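Local coordinates for Beta/gama crystallin family protein (Methanosarcina acetivorans, PDB 3HZ2) that binds calcium ions as a betagamma-crystallin, each of its two sites being completed by residues from both Greek key motifs, at residues I38-G43 with L60-Y65. Numbering follows the deposited sequence.
Sequences IKVKSG and LGPGEY
Ile38 and Val40 pair, respectively, with Tyr65 and Gly63 as antiparallel hydrogen-bonded pairs by which, as in betagamma-crystallins generally, a strand of one Greek key motif joins the sheet of the other. Four backbone bonds tie 38-42 to 63-65, among them Tyr65 N to Ile38 O at 2.8 Å. Ile38 and Val40, on the same face as Tyr65, pack on Phe47 and Trp45 of the second sheet. With CG anti to the carbonyl carbon (chi1 -47°), the Tyr65 ring is set beside residues 60-61; CD1 of Leu60 sits over the centre of one face, 4.1 Å above the ring plane, Gly61 O lies at the edge in that plane, and Val40 CG2 approaches CE1 to 4.0 Å. The hydroxyl donates to Gly61 O at 2.7 Å, tilted 32° from the carbonyl plane, which would hold the ring against Gly61. An alanine in place of Tyr65 would probably leave Gly61 O without this donor and open a gap beside Leu60 CD1 and Val40 CG2. On the opposite face of the sheet, the chains of Lys39 and Glu64, extended beyond CG, cross at a slant, CG of Lys39 3.7 Å from CG of Glu64, while Phe13 offers Lys39 a cation-pi partner. The charges of Lys39 and Glu64 stay beyond salt-bridge range, NZ 4.3 Å from OE2; two waters span the gap, each accepting from NZ, one donating to OE2 and the other to OE1 of Glu64.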
# COMPACT_ATOMS: atom_id res chain seq x y z
N ILE A 38 4.12 -4.89 -1.02
CA ILE A 38 2.92 -4.58 -1.79
C ILE A 38 2.91 -5.25 -3.16
O ILE A 38 3.96 -5.44 -3.77
CB ILE A 38 2.81 -3.05 -2.03
CG1 ILE A 38 2.80 -2.30 -0.69
CG2 ILE A 38 1.55 -2.73 -2.84
CD1 ILE A 38 2.95 -0.79 -0.83
N LYS A 39 1.72 -5.58 -3.63
CA LYS A 39 1.55 -6.17 -4.96
C LYS A 39 0.48 -5.39 -5.70
O LYS A 39 -0.70 -5.49 -5.37
CB LYS A 39 1.11 -7.63 -4.86
CG LYS A 39 2.18 -8.61 -4.44
CD LYS A 39 1.64 -10.03 -4.53
CE LYS A 39 2.59 -11.05 -3.93
NZ LYS A 39 2.02 -12.43 -4.06
N VAL A 40 0.88 -4.59 -6.69
CA VAL A 40 -0.09 -3.84 -7.47
C VAL A 40 -0.47 -4.72 -8.65
O VAL A 40 0.28 -4.83 -9.62
CB VAL A 40 0.50 -2.51 -7.99
CG1 VAL A 40 -0.55 -1.77 -8.83
CG2 VAL A 40 0.93 -1.63 -6.81
N LYS A 41 -1.64 -5.34 -8.56
CA LYS A 41 -2.13 -6.23 -9.61
C LYS A 41 -2.51 -5.46 -10.86
O LYS A 41 -2.26 -5.91 -11.98
CB LYS A 41 -3.36 -7.00 -9.10
CG LYS A 41 -3.13 -7.74 -7.79
CD LYS A 41 -2.04 -8.79 -7.91
CE LYS A 41 -2.44 -9.87 -8.91
NZ LYS A 41 -1.36 -10.88 -9.09
N SER A 42 -3.11 -4.29 -10.67
CA SER A 42 -3.52 -3.45 -11.78
C SER A 42 -3.81 -2.03 -11.32
O SER A 42 -4.17 -1.80 -10.16
CB SER A 42 -4.77 -4.04 -12.45
OG SER A 42 -5.75 -4.36 -11.47
N GLY A 43 -3.65 -1.08 -12.23
CA GLY A 43 -3.89 0.31 -11.91
C GLY A 43 -2.69 0.92 -11.21
O GLY A 43 -1.72 0.23 -10.90
N LEU A 60 2.76 4.04 -6.99
CA LEU A 60 3.26 2.77 -7.48
C LEU A 60 2.40 2.18 -8.58
O LEU A 60 1.18 2.05 -8.43
CB LEU A 60 3.36 1.76 -6.33
CG LEU A 60 4.16 2.17 -5.10
CD1 LEU A 60 4.17 1.01 -4.10
CD2 LEU A 60 5.58 2.53 -5.49
N GLY A 61 3.04 1.81 -9.69
CA GLY A 61 2.32 1.21 -10.79
C GLY A 61 2.36 -0.30 -10.69
O GLY A 61 2.94 -0.85 -9.75
N PRO A 62 1.74 -1.01 -11.65
CA PRO A 62 1.71 -2.48 -11.65
C PRO A 62 3.08 -3.10 -11.41
O PRO A 62 4.07 -2.72 -12.03
CB PRO A 62 1.16 -2.81 -13.03
CG PRO A 62 0.22 -1.67 -13.27
CD PRO A 62 1.03 -0.48 -12.83
N GLY A 63 3.12 -4.07 -10.50
CA GLY A 63 4.37 -4.74 -10.19
C GLY A 63 4.38 -5.20 -8.75
O GLY A 63 3.42 -4.98 -8.01
N GLU A 64 5.46 -5.85 -8.34
CA GLU A 64 5.56 -6.32 -6.97
C GLU A 64 6.73 -5.69 -6.24
O GLU A 64 7.80 -5.48 -6.81
CB GLU A 64 5.64 -7.85 -6.94
CG GLU A 64 4.34 -8.48 -7.44
CD GLU A 64 4.26 -9.97 -7.21
OE1 GLU A 64 5.13 -10.52 -6.50
OE2 GLU A 64 3.31 -10.58 -7.74
N TYR A 65 6.51 -5.40 -4.97
CA TYR A 65 7.52 -4.76 -4.14
C TYR A 65 7.69 -5.56 -2.87
O TYR A 65 6.96 -5.35 -1.90
CB TYR A 65 7.07 -3.33 -3.83
CG TYR A 65 6.59 -2.58 -5.07
CD1 TYR A 65 5.29 -2.74 -5.54
CD2 TYR A 65 7.46 -1.77 -5.79
CE1 TYR A 65 4.86 -2.11 -6.72
CE2 TYR A 65 7.05 -1.14 -6.97
CZ TYR A 65 5.75 -1.31 -7.42
OH TYR A 65 5.35 -0.70 -8.59
O HOH W 1 1.97 -12.83 -7.05
O HOH W 2 4.48 -13.07 -5.79